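Local coordinates for Mgp-operon protein 3 (Mycoplasma pneumoniae, PDB 6RJ1), which probably acts as a surface adhesin, using an extracellular sugar-binding domain to help the pathogen attach to host cells, at residues 211-216 with 603-608; 580-585 with 616-621; 953-958 with 968-973; 861-866 with 893-898. All blocks are in the same frame, centred on the assembly; numbering follows the deposited sequence.

Contact 1: 211-216 with 603-608; sequences NNPGPK and GPINGL
Ile605 brings the methyl end of its longer branch up against Asn212 and Pro213. Its CD1 lies 3.9 Å from Pro213 CD, on the pyrrolidine ring, and also 3.9 Å from Asn212 ND2. With CG1 anti to the backbone N (chi1 -164°), that branch rises beside the carbonyl carbon toward the other loop, and the two side chains it meets both cross obliquely to it. The Asn212 amide therefore lies against aliphatic carbon while its nitrogen approaches a backbone oxygen, Asn212 ND2 to Pro604 O being 3.5 Å. That long approach is secondary for the amide nitrogen, which has its hydrogen-bond partner in Gln635 O. A third point of contact is purely backbone: Gly214 CA rests 3.8 Å from Ile605 O, and this is also where the two chains run nearest, the CA atoms of Gly214 and Ile605 being 5.0 Å apart. The amide oxygen of Asn212 turns back on its own loop and closes an Asx turn, in which Gly214 N donates to Asn212 OD1 at 3.0 Å with an N-H...O angle of 154°. Both ends of the amide are thus held, which limits its rotation. Neither segment has regular secondary structure; they are loops leading into the short strands 220-222 and 609-611, and the summed buried area is a modest 187 Å². Farther out, helix 187-192 lies against the loop, Gln187 NE2 bonding to Gly214 O and Asp188 forming a salt bridge with Lys216, while Trp200 NE1 donates to Asn212 O.

Contact 2: 580-585 with 616-621; sequences STTAGL and AYVTPV
Two irregular loops of the MgpC adhesin region, one after strand 575-577 and the other after strand 614-616, are joined where Leu585 lies against Ala616, Val618, Thr619 and Pro620. One backbone hydrogen bond ties them: Leu585 N donates to Thr619 O at 2.8 Å, with an N-H...O angle of 173°. The side chain of Leu585 then spreads over the same loop. Its CG stands anti to its own carbonyl carbon (chi1 -74°), and beyond it CD1 comes 3.9 Å from Ala616 CB and 3.7 Å from Val618 O. Leu585 CB lies 4.0 Å from Pro620 CA; with all these neighbours the leucine buries more area than any other residue here. The region's family belongs to the beta-propeller clan, yet this junction is built of loops: between the two themselves there is one backbone bond plus apolar contact and no strand ladder, 328 Å² being buried in all, and Asn606 bonds to both. The second cluster is centred on Val618. Its CG1 meets Thr582 CG2 at 3.8 Å, the two side chains crossing at about a right angle, and it also lies close to the carbonyl oxygens of Thr582 and Ala583. Between the clusters Gly584 brings its backbone alongside Thr619, with Gly584 CA 3.9 Å from Thr619 CG2. The hydroxyl of Thr619 is directed along its own loop, donating to Val621 O at 2.7 Å. Around this core, Asn597 OD1 accepts from Gly584 N, and Asp671, on helix 666-673, bonds to Ser580 OG and more weakly to Thr582 OG1.

Contact 3: 953-958 with 968-973; sequences VDIYKN and QLSENV
Ile955 points from strand 953-958 toward helix 968-973 and fits against Leu969 and Val973, with Ser970 beside it. The motif is a strand and a helix packed nearly antiparallel: the segment axes approach to 6.6 Å and make an angle of 158°. The strand belongs to a four-stranded antiparallel sheet, and the helix directly follows 962-965, one of its two edge strands, folding back along strand 953-958. Ile955 is oriented by its first torsion (chi1 -50°), which sets CG1 anti to the carbonyl carbon, beside the backbone N. From there CG1 lies 4.0 Å from Leu969 CB and 4.1 Å from Val973 CG1, bridging residues one helical turn apart, while its other branch approaches the leucine tip, Ile955 CG2 to Leu969 CD1 being 4.2 Å. Two residues earlier in the strand, Val953 meets the second of these helix residues at about a right angle, with Val953 CB 4.0 Å from Val973 CG1; that methyl also lies 3.4 Å from Val953 O. Ile955 also touches Phe939 of strand 939-945 and Leu935 of a loop, and Thr21 touches both valines. Asp954 points the opposite way from Ile955, and its carboxylate forms salt bridges with Lys965 and Lys974, so the acid probably links strand, neighbouring strand and helix end electrostatically. The hydroxyl of Ser970 is gripped twice: it donates to Asp966 O, just ahead of the helix, and its OG accepts from Ile955 N at 2.8 Å with an N-H...O angle of 161°.

Contact 4: 861-866 with 893-898; sequences GLWFYT and VSRTGI
Trp863 and Val893 are joined by two backbone hydrogen bonds, Val893 N to Trp863 O at 2.9 Å and Trp863 N to Val893 O at 3.1 Å, both with N-H...O angles of 170°. This reciprocal pair is the antiparallel hydrogen-bonded bridge of strands 862-866 and 893-896. A water extends the polar link past the bridge: it donates to Gly861 O at 3.0 Å and accepts weakly from Arg895 N. The same glycine takes part in a G1 beta bulge, since Gly861 and Leu862 both face Ile857 of strand 851-857; its positive phi of 69° is the backbone setting that glycine favours. The bulge lies near the start of the strand that runs between 851-857 and 888-896 in an antiparallel sheet. Arg895 rises alongside the six-membered end of the Trp863 ring, its chain extended from CG to NE, and its guanidinium takes Trp863 CH2 over one face, 3.5 Å above the plane and offset toward the rim. The two planes are 35° apart, so ring and guanidinium are inclined rather than parallel. The guanidinium has further partners, Tyr856 OH bonding to NH1 and Gly785 O weakly to NH2, and these help set its rotation. Trp863 receives Val893 O at its ring edge, in plane, 3.4 Å from CE3. Apolar packing follows on the same sheet face as the Trp863 and Val893 side chains: Val893 CG2 reaches Tyr865 CE1 at 3.8 Å, and Val802 of strand 799-805 lies against all three. On the other side of the strand, Leu862 CD2 touches Ser894 CB at 3.7 Å.

The four contacts form two pairs. Contacts 1 and 2, with centres 9 Å apart, alternate along the chain and are linked through Asn606 of contact 1: its ND2 reaches Ser580 OG at 2.9 Å and its OD1 reaches Thr619 N at 3.1 Å, both probable hydrogen bonds. Pro213 also packs on Thr619, so the loop 211-216 is coupled to contact 2. Contacts 3 and 4 lie 24 Å apart between centres and meet only lightly, Asn958 ND2 lying 4.1 Å from Phe864 CZ. The pairs are well separated: contacts 2 and 4 come within about 27 Å at their nearest atoms, whereas the centres of contacts 1 and 3 stand about 63 Å apart, on opposite sides of the chain's centre.

Contact 1: 211-216 with 603-608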
loop_
_atom_site.group_PDB
_atom_site.type_symbol
_atom_site.label_atom_id
_atom_site.label_comp_id
_atom_site.label_asym_id
_atom_site.label_seq_id
_atom_site.Cartn_x
_atom_site.Cartn_y
_atom_site.Cartn_z
ATOM N N ASN A 211 33.709 -5.351 -12.781
ATOM C CA ASN A 211 32.949 -5.994 -13.859
ATOM C C ASN A 211 31.527 -5.444 -14.038
ATOM O O ASN A 211 30.715 -6.099 -14.694
ATOM C CB ASN A 211 32.942 -7.524 -13.704
ATOM C CG ASN A 211 34.312 -8.138 -13.645
ATOM O OD1 ASN A 211 35.127 -7.987 -14.562
ATOM N ND2 ASN A 211 34.592 -8.843 -12.558
ATOM N N ASN A 212 31.229 -4.240 -13.498
ATOM C CA ASN A 212 29.905 -3.633 -13.657
ATOM C C ASN A 212 29.786 -3.148 -15.097
ATOM O O ASN A 212 30.586 -2.309 -15.523
ATOM C CB ASN A 212 29.671 -2.497 -12.670
ATOM C CG ASN A 212 28.235 -2.041 -12.591
ATOM O OD1 ASN A 212 27.666 -1.502 -13.546
ATOM N ND2 ASN A 212 27.621 -2.231 -11.441
ATOM N N PRO A 213 28.838 -3.715 -15.885
ATOM C CA PRO A 213 28.730 -3.326 -17.298
ATOM C C PRO A 213 27.801 -2.136 -17.585
ATOM O O PRO A 213 27.569 -1.831 -18.755
ATOM C CB PRO A 213 28.193 -4.605 -17.937
ATOM C CG PRO A 213 27.309 -5.175 -16.895
ATOM C CD PRO A 213 27.834 -4.748 -15.550
ATOM N N GLY A 214 27.271 -1.491 -16.543
ATOM C CA GLY A 214 26.332 -0.390 -16.712
ATOM C C GLY A 214 26.801 0.970 -16.245
ATOM O O GLY A 214 26.248 1.487 -15.269
ATOM N N PRO A 215 27.760 1.626 -16.952
ATOM C CA PRO A 215 28.184 2.973 -16.523
ATOM C C PRO A 215 27.073 4.015 -16.662
ATOM O O PRO A 215 27.054 4.994 -15.918
ATOM C CB PRO A 215 29.357 3.287 -17.461
ATOM C CG PRO A 215 29.141 2.448 -18.649
ATOM C CD PRO A 215 28.507 1.193 -18.154
ATOM N N LYS A 216 26.146 3.782 -17.610
ATOM C CA LYS A 216 25.029 4.667 -17.925
ATOM C C LYS A 216 23.771 4.385 -17.102
ATOM O O LYS A 216 22.757 5.052 -17.315
ATOM C CB LYS A 216 24.724 4.666 -19.444
ATOM C CG LYS A 216 25.899 5.066 -20.339
ATOM C CD LYS A 216 26.484 6.457 -20.055
ATOM C CE LYS A 216 27.746 6.677 -20.863
ATOM N NZ LYS A 216 28.408 7.961 -20.514
ATOM N N GLY A 603 23.737 -0.993 -5.725
ATOM C CA GLY A 603 23.638 0.195 -6.563
ATOM C C GLY A 603 23.142 -0.099 -7.960
ATOM O O GLY A 603 22.797 -1.246 -8.259
ATOM N N PRO A 604 23.103 0.917 -8.850
ATOM C CA PRO A 604 22.579 0.686 -10.214
ATOM C C PRO A 604 23.383 -0.292 -11.084
ATOM O O PRO A 604 24.567 -0.527 -10.835
ATOM C CB PRO A 604 22.537 2.092 -10.829
ATOM C CG PRO A 604 22.682 3.034 -9.704
ATOM C CD PRO A 604 23.470 2.331 -8.649
ATOM N N ILE A 605 22.717 -0.878 -12.099
ATOM C CA ILE A 605 23.295 -1.828 -13.060
ATOM C C ILE A 605 22.478 -1.871 -14.359
ATOM O O ILE A 605 23.050 -1.919 -15.445
ATOM C CB ILE A 605 23.536 -3.257 -12.448
ATOM C CG1 ILE A 605 24.502 -4.103 -13.329
ATOM C CG2 ILE A 605 22.222 -4.010 -12.135
ATOM C CD1 ILE A 605 25.309 -5.130 -12.605
ATOM N N ASN A 606 21.149 -1.868 -14.235
ATOM C CA ASN A 606 20.218 -1.965 -15.351
ATOM C C ASN A 606 20.057 -0.667 -16.120
ATOM O O ASN A 606 20.160 0.430 -15.569
ATOM C CB ASN A 606 18.861 -2.518 -14.884
ATOM C CG ASN A 606 18.945 -3.913 -14.307
ATOM O OD1 ASN A 606 19.838 -4.703 -14.625
ATOM N ND2 ASN A 606 18.017 -4.251 -13.439
ATOM N N GLY A 607 19.808 -0.838 -17.404
ATOM C CA GLY A 607 19.617 0.214 -18.388
ATOM C C GLY A 607 19.556 -0.418 -19.759
ATOM O O GLY A 607 19.527 -1.647 -19.858
ATOM N N LEU A 608 19.558 0.402 -20.822
ATOM C CA LEU A 608 19.505 -0.121 -22.181
ATOM C C LEU A 608 20.831 -0.751 -22.606
ATOM O O LEU A 608 21.856 -0.075 -22.644
ATOM C CB LEU A 608 19.033 0.946 -23.189
ATOM C CG LEU A 608 18.742 0.445 -24.618
ATOM C CD1 LEU A 608 17.304 -0.002 -24.769
ATOM C CD2 LEU A 608 19.056 1.508 -25.636
#

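Contact 2: 580-585 with 616-621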
loop_
_atom_site.group_PDB
_atom_site.type_symbol
_atom_site.label_atom_id
_atom_site.label_comp_id
_atom_site.label_asym_id
_atom_site.label_seq_id
_atom_site.Cartn_x
_atom_site.Cartn_y
_atom_site.Cartn_z
ATOM N N SER A 580 16.796 0.315 -10.537
ATOM C CA SER A 580 16.178 -0.958 -10.896
ATOM C C SER A 580 16.958 -2.119 -10.256
ATOM O O SER A 580 18.196 -2.169 -10.360
ATOM C CB SER A 580 16.167 -1.114 -12.414
ATOM O OG SER A 580 15.833 -2.435 -12.809
ATOM N N THR A 581 16.234 -3.038 -9.591
ATOM C CA THR A 581 16.836 -4.201 -8.930
ATOM C C THR A 581 16.444 -5.516 -9.599
ATOM O O THR A 581 16.466 -6.564 -8.952
ATOM C CB THR A 581 16.511 -4.213 -7.446
ATOM O OG1 THR A 581 15.096 -4.279 -7.275
ATOM C CG2 THR A 581 17.113 -3.043 -6.706
ATOM N N THR A 582 16.099 -5.464 -10.892
ATOM C CA THR A 582 15.698 -6.638 -11.660
ATOM C C THR A 582 16.875 -7.597 -11.814
ATOM O O THR A 582 17.982 -7.162 -12.129
ATOM C CB THR A 582 15.084 -6.199 -12.998
ATOM O OG1 THR A 582 14.003 -5.309 -12.717
ATOM C CG2 THR A 582 14.587 -7.370 -13.839
ATOM N N ALA A 583 16.630 -8.897 -11.578
ATOM C CA ALA A 583 17.609 -9.972 -11.707
ATOM C C ALA A 583 18.199 -9.968 -13.113
ATOM O O ALA A 583 17.468 -9.748 -14.079
ATOM C CB ALA A 583 16.937 -11.309 -11.435
ATOM N N GLY A 584 19.507 -10.195 -13.206
ATOM C CA GLY A 584 20.241 -10.219 -14.468
ATOM C C GLY A 584 19.747 -11.247 -15.468
ATOM O O GLY A 584 19.095 -12.225 -15.088
ATOM N N LEU A 585 20.051 -11.029 -16.762
ATOM C CA LEU A 585 19.654 -11.930 -17.847
ATOM C C LEU A 585 20.289 -13.316 -17.703
ATOM O O LEU A 585 19.693 -14.320 -18.091
ATOM C CB LEU A 585 20.005 -11.326 -19.215
ATOM C CG LEU A 585 19.123 -10.180 -19.696
ATOM C CD1 LEU A 585 19.753 -9.472 -20.876
ATOM C CD2 LEU A 585 17.732 -10.658 -20.069
ATOM N N ALA A 616 17.578 -4.911 -24.500
ATOM C CA ALA A 616 17.098 -5.428 -23.218
ATOM C C ALA A 616 17.334 -4.323 -22.195
ATOM O O ALA A 616 18.295 -3.547 -22.326
ATOM C CB ALA A 616 17.858 -6.684 -22.820
ATOM N N TYR A 617 16.446 -4.218 -21.200
ATOM C CA TYR A 617 16.587 -3.188 -20.173
ATOM C C TYR A 617 17.252 -3.724 -18.888
ATOM O O TYR A 617 17.364 -3.000 -17.907
ATOM C CB TYR A 617 15.244 -2.488 -19.911
ATOM C CG TYR A 617 14.887 -1.488 -20.991
ATOM C CD1 TYR A 617 15.425 -0.204 -20.988
ATOM C CD2 TYR A 617 14.011 -1.824 -22.018
ATOM C CE1 TYR A 617 15.096 0.722 -21.976
ATOM C CE2 TYR A 617 13.676 -0.907 -23.016
ATOM C CZ TYR A 617 14.221 0.367 -22.989
ATOM O OH TYR A 617 13.904 1.279 -23.970
ATOM N N VAL A 618 17.747 -4.973 -18.933
ATOM C CA VAL A 618 18.420 -5.662 -17.826
ATOM C C VAL A 618 19.863 -5.996 -18.197
ATOM O O VAL A 618 20.179 -6.159 -19.380
ATOM C CB VAL A 618 17.692 -6.942 -17.341
ATOM C CG1 VAL A 618 17.770 -7.069 -15.832
ATOM C CG2 VAL A 618 16.246 -7.006 -17.811
ATOM N N THR A 619 20.724 -6.146 -17.179
ATOM C CA THR A 619 22.138 -6.468 -17.342
ATOM C C THR A 619 22.362 -7.878 -17.895
ATOM O O THR A 619 21.723 -8.826 -17.433
ATOM C CB THR A 619 22.919 -6.211 -16.041
ATOM O OG1 THR A 619 24.297 -6.500 -16.265
ATOM C CG2 THR A 619 22.401 -7.022 -14.847
ATOM N N PRO A 620 23.277 -8.043 -18.873
ATOM C CA PRO A 620 23.549 -9.394 -19.395
ATOM C C PRO A 620 24.507 -10.191 -18.502
ATOM O O PRO A 620 24.633 -11.395 -18.687
ATOM C CB PRO A 620 24.115 -9.137 -20.796
ATOM C CG PRO A 620 24.288 -7.621 -20.907
ATOM C CD PRO A 620 24.121 -7.038 -19.546
ATOM N N VAL A 621 25.184 -9.523 -17.544
ATOM C CA VAL A 621 26.093 -10.146 -16.569
ATOM C C VAL A 621 25.757 -9.692 -15.136
ATOM O O VAL A 621 25.510 -8.508 -14.892
ATOM C CB VAL A 621 27.607 -10.028 -16.887
ATOM C CG1 VAL A 621 27.999 -10.917 -18.064
ATOM C CG2 VAL A 621 28.023 -8.591 -17.126
#

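Contact 3: 953-958 with 968-973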
loop_
_atom_site.group_PDB
_atom_site.type_symbol
_atom_site.label_atom_id
_atom_site.label_comp_id
_atom_site.label_asym_id
_atom_site.label_seq_id
_atom_site.Cartn_x
_atom_site.Cartn_y
_atom_site.Cartn_z
ATOM N N VAL A 953 -36.017 -4.732 -3.005
ATOM C CA VAL A 953 -35.360 -6.019 -2.759
ATOM C C VAL A 953 -35.411 -6.934 -3.983
ATOM O O VAL A 953 -36.487 -7.225 -4.497
ATOM C CB VAL A 953 -35.881 -6.726 -1.476
ATOM C CG1 VAL A 953 -35.141 -8.035 -1.226
ATOM C CG2 VAL A 953 -35.768 -5.817 -0.257
ATOM N N ASP A 954 -34.231 -7.396 -4.426
ATOM C CA ASP A 954 -34.050 -8.314 -5.550
ATOM C C ASP A 954 -33.568 -9.668 -5.017
ATOM O O ASP A 954 -32.658 -9.710 -4.188
ATOM C CB ASP A 954 -33.014 -7.747 -6.549
ATOM C CG ASP A 954 -33.541 -6.879 -7.686
ATOM O OD1 ASP A 954 -34.775 -6.646 -7.746
ATOM O OD2 ASP A 954 -32.722 -6.443 -8.526
ATOM N N ILE A 955 -34.183 -10.766 -5.483
ATOM C CA ILE A 955 -33.803 -12.126 -5.089
ATOM C C ILE A 955 -32.996 -12.769 -6.218
ATOM O O ILE A 955 -33.407 -12.730 -7.380
ATOM C CB ILE A 955 -35.032 -12.998 -4.674
ATOM C CG1 ILE A 955 -35.956 -12.280 -3.634
ATOM C CG2 ILE A 955 -34.612 -14.401 -4.197
ATOM C CD1 ILE A 955 -35.351 -11.917 -2.200
ATOM N N TYR A 956 -31.858 -13.375 -5.859
ATOM C CA TYR A 956 -30.968 -14.064 -6.785
ATOM C C TYR A 956 -30.750 -15.519 -6.350
ATOM O O TYR A 956 -30.670 -15.798 -5.153
ATOM C CB TYR A 956 -29.625 -13.325 -6.866
ATOM C CG TYR A 956 -29.675 -12.004 -7.610
ATOM C CD1 TYR A 956 -30.139 -10.849 -6.988
ATOM C CD2 TYR A 956 -29.189 -11.894 -8.910
ATOM C CE1 TYR A 956 -30.155 -9.622 -7.654
ATOM C CE2 TYR A 956 -29.202 -10.673 -9.588
ATOM C CZ TYR A 956 -29.679 -9.536 -8.953
ATOM O OH TYR A 956 -29.681 -8.317 -9.598
ATOM N N LYS A 957 -30.666 -16.444 -7.323
ATOM C CA LYS A 957 -30.417 -17.855 -7.051
ATOM C C LYS A 957 -28.920 -18.140 -7.170
ATOM O O LYS A 957 -28.326 -17.906 -8.221
ATOM C CB LYS A 957 -31.233 -18.751 -7.982
ATOM C CG LYS A 957 -31.502 -20.133 -7.399
ATOM C CD LYS A 957 -30.821 -21.232 -8.205
ATOM C CE LYS A 957 -31.241 -22.614 -7.766
ATOM N NZ LYS A 957 -30.609 -23.014 -6.480
ATOM N N ASN A 958 -28.322 -18.608 -6.062
ATOM C CA ASN A 958 -26.910 -18.951 -5.871
ATOM C C ASN A 958 -26.612 -20.371 -6.357
ATOM O O ASN A 958 -27.045 -21.354 -5.749
ATOM C CB ASN A 958 -26.524 -18.798 -4.384
ATOM C CG ASN A 958 -25.039 -18.820 -4.071
ATOM O OD1 ASN A 958 -24.217 -19.449 -4.755
ATOM N ND2 ASN A 958 -24.666 -18.139 -2.997
ATOM N N GLN A 968 -39.898 -13.997 -10.277
ATOM C CA GLN A 968 -41.080 -14.414 -9.519
ATOM C C GLN A 968 -41.041 -13.940 -8.070
ATOM O O GLN A 968 -42.006 -13.330 -7.612
ATOM C CB GLN A 968 -41.203 -15.938 -9.544
ATOM C CG GLN A 968 -42.111 -16.462 -10.629
ATOM C CD GLN A 968 -43.201 -17.305 -10.031
ATOM O OE1 GLN A 968 -44.369 -16.900 -9.963
ATOM N NE2 GLN A 968 -42.834 -18.490 -9.565
ATOM N N LEU A 969 -39.936 -14.242 -7.355
ATOM C CA LEU A 969 -39.734 -13.879 -5.957
ATOM C C LEU A 969 -39.373 -12.416 -5.790
ATOM O O LEU A 969 -39.781 -11.823 -4.795
ATOM C CB LEU A 969 -38.669 -14.767 -5.287
ATOM C CG LEU A 969 -39.058 -16.223 -4.999
ATOM C CD1 LEU A 969 -37.850 -17.036 -4.626
ATOM C CD2 LEU A 969 -40.087 -16.319 -3.891
ATOM N N SER A 970 -38.594 -11.839 -6.738
ATOM C CA SER A 970 -38.187 -10.430 -6.695
ATOM C C SER A 970 -39.400 -9.520 -6.785
ATOM O O SER A 970 -39.480 -8.561 -6.019
ATOM C CB SER A 970 -37.191 -10.101 -7.802
ATOM O OG SER A 970 -35.982 -10.820 -7.629
ATOM N N GLU A 971 -40.358 -9.835 -7.683
ATOM C CA GLU A 971 -41.591 -9.065 -7.829
ATOM C C GLU A 971 -42.469 -9.286 -6.593
ATOM O O GLU A 971 -42.985 -8.315 -6.045
ATOM C CB GLU A 971 -42.349 -9.444 -9.116
ATOM C CG GLU A 971 -43.539 -8.540 -9.407
ATOM C CD GLU A 971 -44.627 -9.147 -10.273
ATOM O OE1 GLU A 971 -45.666 -9.575 -9.716
ATOM O OE2 GLU A 971 -44.443 -9.187 -11.510
ATOM N N ASN A 972 -42.597 -10.559 -6.146
ATOM C CA ASN A 972 -43.380 -11.006 -4.985
ATOM C C ASN A 972 -43.000 -10.269 -3.696
ATOM O O ASN A 972 -43.884 -9.820 -2.963
ATOM C CB ASN A 972 -43.225 -12.520 -4.801
ATOM C CG ASN A 972 -44.057 -13.103 -3.694
ATOM O OD1 ASN A 972 -45.250 -13.367 -3.861
ATOM N ND2 ASN A 972 -43.433 -13.323 -2.543
ATOM N N VAL A 973 -41.689 -10.149 -3.429
ATOM C CA VAL A 973 -41.150 -9.466 -2.250
ATOM C C VAL A 973 -41.295 -7.923 -2.387
ATOM O O VAL A 973 -41.378 -7.231 -1.371
ATOM C CB VAL A 973 -39.706 -9.947 -1.926
ATOM C CG1 VAL A 973 -38.658 -9.298 -2.828
ATOM C CG2 VAL A 973 -39.368 -9.757 -0.453
#

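Contact 4: 861-866 with 893-898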
loop_
_atom_site.group_PDB
_atom_site.type_symbol
_atom_site.label_atom_id
_atom_site.label_comp_id
_atom_site.label_asym_id
_atom_site.label_seq_id
_atom_site.Cartn_x
_atom_site.Cartn_y
_atom_site.Cartn_z
ATOM N N GLY A 861 -17.230 -22.065 1.133
ATOM C CA GLY A 861 -15.818 -21.725 0.990
ATOM C C GLY A 861 -15.560 -20.652 -0.053
ATOM O O GLY A 861 -14.477 -20.611 -0.643
ATOM N N LEU A 862 -16.565 -19.773 -0.273
ATOM C CA LEU A 862 -16.526 -18.707 -1.267
ATOM C C LEU A 862 -16.474 -17.335 -0.665
ATOM O O LEU A 862 -17.151 -17.051 0.323
ATOM C CB LEU A 862 -17.729 -18.790 -2.223
ATOM C CG LEU A 862 -18.010 -20.131 -2.891
ATOM C CD1 LEU A 862 -19.387 -20.143 -3.501
ATOM C CD2 LEU A 862 -16.949 -20.477 -3.921
ATOM N N TRP A 863 -15.675 -16.477 -1.286
ATOM C CA TRP A 863 -15.520 -15.079 -0.932
ATOM C C TRP A 863 -16.410 -14.266 -1.878
ATOM O O TRP A 863 -16.507 -14.590 -3.071
ATOM C CB TRP A 863 -14.064 -14.640 -1.116
ATOM C CG TRP A 863 -13.084 -15.185 -0.120
ATOM C CD1 TRP A 863 -12.645 -14.565 1.013
ATOM C CD2 TRP A 863 -12.291 -16.374 -0.260
ATOM N NE1 TRP A 863 -11.655 -15.312 1.610
ATOM C CE2 TRP A 863 -11.411 -16.424 0.846
ATOM C CE3 TRP A 863 -12.231 -17.402 -1.222
ATOM C CZ2 TRP A 863 -10.500 -17.473 1.033
ATOM C CZ3 TRP A 863 -11.337 -18.447 -1.029
ATOM C CH2 TRP A 863 -10.480 -18.473 0.082
ATOM N N PHE A 864 -17.050 -13.211 -1.346
ATOM C CA PHE A 864 -17.894 -12.311 -2.123
ATOM C C PHE A 864 -17.421 -10.882 -1.940
ATOM O O PHE A 864 -17.385 -10.385 -0.813
ATOM C CB PHE A 864 -19.378 -12.486 -1.763
ATOM C CG PHE A 864 -19.930 -13.852 -2.091
ATOM C CD1 PHE A 864 -20.287 -14.184 -3.393
ATOM C CD2 PHE A 864 -20.099 -14.807 -1.095
ATOM C CE1 PHE A 864 -20.787 -15.453 -3.695
ATOM C CE2 PHE A 864 -20.599 -16.077 -1.399
ATOM C CZ PHE A 864 -20.942 -16.391 -2.697
ATOM N N TYR A 865 -17.006 -10.244 -3.045
ATOM C CA TYR A 865 -16.494 -8.869 -3.081
ATOM C C TYR A 865 -17.550 -7.933 -3.638
ATOM O O TYR A 865 -17.901 -8.033 -4.817
ATOM C CB TYR A 865 -15.212 -8.790 -3.917
ATOM C CG TYR A 865 -13.997 -9.355 -3.221
ATOM C CD1 TYR A 865 -13.780 -10.733 -3.159
ATOM C CD2 TYR A 865 -13.051 -8.516 -2.639
ATOM C CE1 TYR A 865 -12.668 -11.261 -2.498
ATOM C CE2 TYR A 865 -11.928 -9.030 -1.993
ATOM C CZ TYR A 865 -11.740 -10.403 -1.922
ATOM O OH TYR A 865 -10.639 -10.910 -1.276
ATOM N N THR A 866 -18.077 -7.050 -2.779
ATOM C CA THR A 866 -19.103 -6.090 -3.156
ATOM C C THR A 866 -18.465 -4.755 -3.502
ATOM O O THR A 866 -17.677 -4.218 -2.728
ATOM C CB THR A 866 -20.195 -6.013 -2.088
ATOM O OG1 THR A 866 -20.680 -7.334 -1.827
ATOM C CG2 THR A 866 -21.355 -5.123 -2.501
ATOM N N VAL A 893 -14.995 -15.201 -5.434
ATOM C CA VAL A 893 -13.675 -15.817 -5.461
ATOM C C VAL A 893 -13.788 -17.266 -4.961
ATOM O O VAL A 893 -14.330 -17.510 -3.886
ATOM C CB VAL A 893 -12.575 -14.980 -4.767
ATOM C CG1 VAL A 893 -11.236 -15.707 -4.800
ATOM C CG2 VAL A 893 -12.436 -13.606 -5.422
ATOM N N SER A 894 -13.322 -18.221 -5.769
ATOM C CA SER A 894 -13.381 -19.645 -5.448
ATOM C C SER A 894 -11.991 -20.268 -5.474
ATOM O O SER A 894 -11.112 -19.773 -6.169
ATOM C CB SER A 894 -14.293 -20.367 -6.436
ATOM O OG SER A 894 -14.007 -20.027 -7.785
ATOM N N ARG A 895 -11.800 -21.362 -4.728
ATOM C CA ARG A 895 -10.532 -22.091 -4.686
ATOM C C ARG A 895 -10.378 -22.964 -5.931
ATOM O O ARG A 895 -11.364 -23.513 -6.428
ATOM C CB ARG A 895 -10.474 -22.985 -3.442
ATOM C CG ARG A 895 -10.186 -22.266 -2.147
ATOM C CD ARG A 895 -10.159 -23.254 -1.001
ATOM N NE ARG A 895 -9.685 -22.648 0.245
ATOM C CZ ARG A 895 -10.453 -21.983 1.103
ATOM N NH1 ARG A 895 -11.743 -21.813 0.855
ATOM N NH2 ARG A 895 -9.933 -21.471 2.209
ATOM N N THR A 896 -9.137 -23.106 -6.426
ATOM C CA THR A 896 -8.783 -23.958 -7.573
ATOM C C THR A 896 -7.475 -24.696 -7.274
ATOM O O THR A 896 -6.652 -24.201 -6.501
ATOM C CB THR A 896 -8.672 -23.159 -8.901
ATOM O OG1 THR A 896 -7.684 -22.137 -8.790
ATOM C CG2 THR A 896 -10.002 -22.571 -9.376
ATOM N N GLY A 897 -7.300 -25.863 -7.887
ATOM C CA GLY A 897 -6.100 -26.686 -7.743
ATOM C C GLY A 897 -6.134 -27.684 -6.603
ATOM O O GLY A 897 -7.099 -27.725 -5.826
ATOM N N ILE A 898 -5.063 -28.498 -6.502
ATOM C CA ILE A 898 -4.873 -29.521 -5.465
ATOM C C ILE A 898 -4.632 -28.809 -4.124
ATOM O O ILE A 898 -3.889 -27.826 -4.072
ATOM C CB ILE A 898 -3.710 -30.507 -5.818
ATOM C CG1 ILE A 898 -3.708 -30.946 -7.328
ATOM C CG2 ILE A 898 -3.662 -31.724 -4.876
ATOM C CD1 ILE A 898 -4.983 -31.673 -7.914
HETATM O O HOH W 1 -13.872 -22.862 -2.590
#